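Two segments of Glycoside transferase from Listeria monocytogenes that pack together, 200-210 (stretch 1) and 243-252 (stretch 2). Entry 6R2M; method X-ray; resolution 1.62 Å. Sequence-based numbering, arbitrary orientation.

Stretch 1 (200-210) QYADPSEVNMI
Stretch 2, residues 243-252: KVYARYQRET

The two stretches form a short antiparallel pairing in which strand 247-249 runs against strand 206-208, their axes 4.7 Å apart at closest approach and their directions 159° apart. The register pairs Arg247 with Asn208, Tyr248 with Val207 and Gln249 with Glu206, with CA-CA distances of 4.8, 5.4 and 4.5 Å. All six residues hold extended conformations, with phi from -145° to -86° and psi from 120° to 152°. Together the stretches bury 773 Å².

Stretch 2 enters through Lys243, which is extended (phi/psi -151/163) and makes no contact with stretch 1. Val244 (-127/127, chi1 t) points toward stretch 1, and its CG1 lies 3.8 Å from CE of Met209, an apolar contact between buried side chains. Tyr245 (-86/163, chi1 m) leads its ring away, while its main-chain O sits 3.3 Å from Met209 CG. At Ala246 the backbone turns (-70/-35) and presents its carbonyl: Met209 N donates to Ala246 O at 3.0 Å, extending the ladder one step beyond the strand, where stretch 1 begins a helix. A water donates to both Ala246 O (2.7 Å) and Asn208 OD1 (2.9 Å). The same OD1 caps that helix by accepting from Ile210 N at 2.9 Å, with Asn208 chi1 at t.

Arg247 (chi1 to chi3 m, t, t; chi4 97°) shares a face of the sheet with Asn208, Glu206 and Gln249. Its NE is 4.1 Å from Glu206 OE1, so the opposite charges attract without closing a salt bridge; Glu206 itself is t, t with chi3 67°. Arg247 CA approaches Val207 O at 3.3 Å, a CA-H...O contact.

Tyr248 and Val207 form the hydrogen-bonded pair: Val207 N donates to Tyr248 O at 2.9 Å and Tyr248 N to Val207 O at 3.1 Å. Their side chains, both chi1 m, occupy the other face, with Val207 CG2 3.9 Å from Tyr248 CB. Met209 (m, m, m) brings CG to the edge of the Tyr248 ring, 3.6 Å from CD1. With chi1 m the ring reaches back along its own stretch, where Tyr248 OH accepts from Tyr245 N at 2.9 Å; chi2 of 81° sets the tilt of the ring plane.

Gln249 (m, m, chi3 -55°) faces Glu206 across the non-hydrogen-bonded pair. Its CA meets Ser205 O at 3.3 Å, and its NE2 donates to a water at 3.1 Å.

Arg250 (-70/-34) ends the ladder by donating from N to Ser205 O at 2.8 Å. Its side chain, m, t, m with chi4 -74°, folds over stretch 1 and loses 149 Å², the largest share of any residue. The guanidinium lies flat on the Tyr201 ring (chi1 m), planes at 2° and CZ 3.7 Å from the ring centroid, a cation-pi stack that leaves its edge free: NH1 and NH2 both donate to Asp203 O, at 2.8 and 3.2 Å. Asp203 OD2 meanwhile accepts from Ser205 N at 3.0 Å and Glu206 N at 2.9 Å, bracing the turn that offers these carbonyls. Beyond it, Glu251 and Thr252 keep negative psi values (-39° and -18°).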

# COMPACT_ATOMS: atom_id res chain seq x y z
N GLN A 200 6.34 12.98 15.63
CA GLN A 200 5.10 13.35 16.28
C GLN A 200 4.02 12.35 15.89
O GLN A 200 4.15 11.62 14.90
CB GLN A 200 4.67 14.77 15.88
CG GLN A 200 4.31 14.90 14.41
CD GLN A 200 5.25 15.80 13.60
OE1 GLN A 200 6.47 15.67 13.67
NE2 GLN A 200 4.66 16.68 12.79
N TYR A 201 2.97 12.29 16.69
CA TYR A 201 1.83 11.45 16.36
C TYR A 201 0.91 12.17 15.37
O TYR A 201 0.84 13.40 15.33
CB TYR A 201 1.04 11.04 17.61
CG TYR A 201 1.77 10.02 18.50
CD1 TYR A 201 1.82 8.67 18.17
CD2 TYR A 201 2.41 10.43 19.67
CE1 TYR A 201 2.49 7.75 18.97
CE2 TYR A 201 3.06 9.52 20.48
CZ TYR A 201 3.09 8.18 20.14
OH TYR A 201 3.75 7.28 20.95
N ALA A 202 0.21 11.38 14.57
CA ALA A 202 -0.64 11.94 13.53
C ALA A 202 -1.88 12.60 14.12
O ALA A 202 -2.41 13.56 13.55
CB ALA A 202 -1.05 10.84 12.55
N ASP A 203 -2.35 12.11 15.26
CA ASP A 203 -3.59 12.55 15.88
C ASP A 203 -3.37 12.64 17.37
O ASP A 203 -2.59 11.86 17.94
CB ASP A 203 -4.73 11.58 15.55
CG ASP A 203 -6.07 12.03 16.10
OD1 ASP A 203 -6.71 12.87 15.45
OD2 ASP A 203 -6.46 11.55 17.18
N PRO A 204 -4.01 13.59 18.06
CA PRO A 204 -3.76 13.73 19.50
C PRO A 204 -4.22 12.54 20.34
O PRO A 204 -3.72 12.37 21.45
CB PRO A 204 -4.50 15.01 19.89
CG PRO A 204 -5.23 15.47 18.67
CD PRO A 204 -4.62 14.79 17.48
N SER A 205 -5.14 11.71 19.85
CA SER A 205 -5.65 10.65 20.72
C SER A 205 -5.83 9.29 20.07
O SER A 205 -5.95 8.30 20.80
CB SER A 205 -6.98 11.07 21.34
OG SER A 205 -7.90 11.44 20.33
N GLU A 206 -5.85 9.17 18.75
CA GLU A 206 -6.17 7.91 18.10
C GLU A 206 -5.06 7.50 17.14
O GLU A 206 -4.44 8.35 16.49
CB GLU A 206 -7.49 8.02 17.33
CG GLU A 206 -8.00 6.74 16.75
CD GLU A 206 -9.32 6.94 16.03
OE1 GLU A 206 -9.34 7.63 14.98
OE2 GLU A 206 -10.35 6.41 16.51
N VAL A 207 -4.84 6.18 17.04
CA VAL A 207 -3.99 5.63 15.98
C VAL A 207 -4.86 4.80 15.05
O VAL A 207 -5.82 4.14 15.49
CB VAL A 207 -2.82 4.78 16.52
CG1 VAL A 207 -1.86 5.65 17.32
CG2 VAL A 207 -3.34 3.63 17.36
N ASN A 208 -4.52 4.82 13.77
CA ASN A 208 -5.15 3.99 12.75
C ASN A 208 -4.24 2.79 12.50
O ASN A 208 -3.08 2.96 12.11
CB ASN A 208 -5.36 4.81 11.48
CG ASN A 208 -6.14 4.07 10.43
OD1 ASN A 208 -5.90 2.89 10.17
ND2 ASN A 208 -7.09 4.75 9.81
N MET A 209 -4.76 1.57 12.74
CA MET A 209 -3.88 0.40 12.68
C MET A 209 -3.47 0.03 11.26
O MET A 209 -2.50 -0.72 11.11
CB MET A 209 -4.56 -0.78 13.38
CG MET A 209 -4.64 -0.61 14.90
SD MET A 209 -3.01 -0.50 15.70
CE MET A 209 -2.55 -2.23 15.67
N ILE A 210 -4.17 0.51 10.22
CA ILE A 210 -3.63 0.36 8.87
C ILE A 210 -2.28 1.06 8.78
O ILE A 210 -1.28 0.49 8.33
CB ILE A 210 -4.59 0.94 7.82
CG1 ILE A 210 -5.88 0.14 7.79
CG2 ILE A 210 -3.91 0.96 6.44
CD1 ILE A 210 -6.90 0.70 6.78
N LYS A 243 -8.51 -10.83 18.38
CA LYS A 243 -8.74 -9.83 17.35
C LYS A 243 -7.67 -8.76 17.48
O LYS A 243 -7.03 -8.62 18.53
CB LYS A 243 -10.10 -9.15 17.47
CG LYS A 243 -11.32 -10.06 17.39
CD LYS A 243 -12.58 -9.23 17.60
CE LYS A 243 -13.83 -10.07 17.48
NZ LYS A 243 -15.04 -9.22 17.59
N VAL A 244 -7.51 -7.97 16.42
CA VAL A 244 -6.83 -6.68 16.49
C VAL A 244 -7.78 -5.65 15.89
O VAL A 244 -8.32 -5.86 14.80
CB VAL A 244 -5.48 -6.70 15.75
CG1 VAL A 244 -4.85 -5.30 15.75
CG2 VAL A 244 -4.51 -7.71 16.38
N TYR A 245 -8.05 -4.59 16.63
CA TYR A 245 -9.08 -3.66 16.20
C TYR A 245 -8.53 -2.63 15.22
O TYR A 245 -7.32 -2.44 15.09
CB TYR A 245 -9.70 -2.99 17.43
CG TYR A 245 -10.48 -4.00 18.24
CD1 TYR A 245 -11.71 -4.45 17.81
CD2 TYR A 245 -9.95 -4.53 19.41
CE1 TYR A 245 -12.43 -5.39 18.55
CE2 TYR A 245 -10.66 -5.47 20.16
CZ TYR A 245 -11.89 -5.89 19.72
OH TYR A 245 -12.60 -6.82 20.45
N ALA A 246 -9.46 -1.96 14.52
CA ALA A 246 -9.08 -1.04 13.45
C ALA A 246 -8.43 0.23 13.97
O ALA A 246 -7.56 0.79 13.29
CB ALA A 246 -10.31 -0.68 12.62
N ARG A 247 -8.85 0.72 15.14
CA ARG A 247 -8.32 1.97 15.67
C ARG A 247 -8.25 1.89 17.19
O ARG A 247 -9.13 1.30 17.82
CB ARG A 247 -9.20 3.17 15.29
CG ARG A 247 -9.20 3.50 13.81
CD ARG A 247 -10.31 4.45 13.49
NE ARG A 247 -10.24 4.91 12.10
CZ ARG A 247 -10.93 4.39 11.09
NH1 ARG A 247 -11.74 3.36 11.30
NH2 ARG A 247 -10.79 4.89 9.87
N TYR A 248 -7.21 2.50 17.77
CA TYR A 248 -7.04 2.51 19.22
C TYR A 248 -6.82 3.92 19.76
O TYR A 248 -6.32 4.81 19.07
CB TYR A 248 -5.85 1.63 19.65
CG TYR A 248 -6.06 0.15 19.50
CD1 TYR A 248 -5.89 -0.48 18.27
CD2 TYR A 248 -6.41 -0.63 20.60
CE1 TYR A 248 -6.07 -1.83 18.13
CE2 TYR A 248 -6.61 -1.99 20.46
CZ TYR A 248 -6.43 -2.59 19.23
OH TYR A 248 -6.61 -3.94 19.07
N GLN A 249 -7.22 4.10 21.01
CA GLN A 249 -6.92 5.32 21.74
C GLN A 249 -5.54 5.19 22.38
O GLN A 249 -5.26 4.21 23.07
CB GLN A 249 -8.00 5.56 22.80
CG GLN A 249 -9.39 5.75 22.21
CD GLN A 249 -9.56 7.11 21.55
OE1 GLN A 249 -9.33 8.14 22.18
NE2 GLN A 249 -9.97 7.11 20.29
N ARG A 250 -4.67 6.17 22.13
CA ARG A 250 -3.29 6.03 22.58
C ARG A 250 -3.16 6.13 24.09
O ARG A 250 -2.30 5.47 24.68
CB ARG A 250 -2.41 7.08 21.93
CG ARG A 250 -1.82 6.62 20.65
CD ARG A 250 -0.50 7.30 20.41
NE ARG A 250 -0.52 8.71 20.80
CZ ARG A 250 -1.13 9.68 20.12
NH1 ARG A 250 -1.78 9.39 19.00
NH2 ARG A 250 -1.07 10.93 20.55
N GLU A 251 -4.00 6.95 24.73
CA GLU A 251 -3.85 7.20 26.16
C GLU A 251 -4.20 5.96 26.98
O GLU A 251 -3.54 5.66 27.97
CB GLU A 251 -4.71 8.39 26.56
CG GLU A 251 -4.53 9.62 25.66
CD GLU A 251 -5.57 9.73 24.54
OE1 GLU A 251 -6.29 10.76 24.51
OE2 GLU A 251 -5.67 8.82 23.68
N THR A 252 -5.24 5.23 26.56
CA THR A 252 -5.74 4.08 27.30
C THR A 252 -5.30 2.75 26.71
O THR A 252 -5.39 1.73 27.40
CB THR A 252 -7.27 4.10 27.34
OG1 THR A 252 -7.76 4.03 26.00
CG2 THR A 252 -7.77 5.39 27.98
O HOH W 1 -10.48 9.79 18.89
O HOH W 2 -7.96 0.95 10.64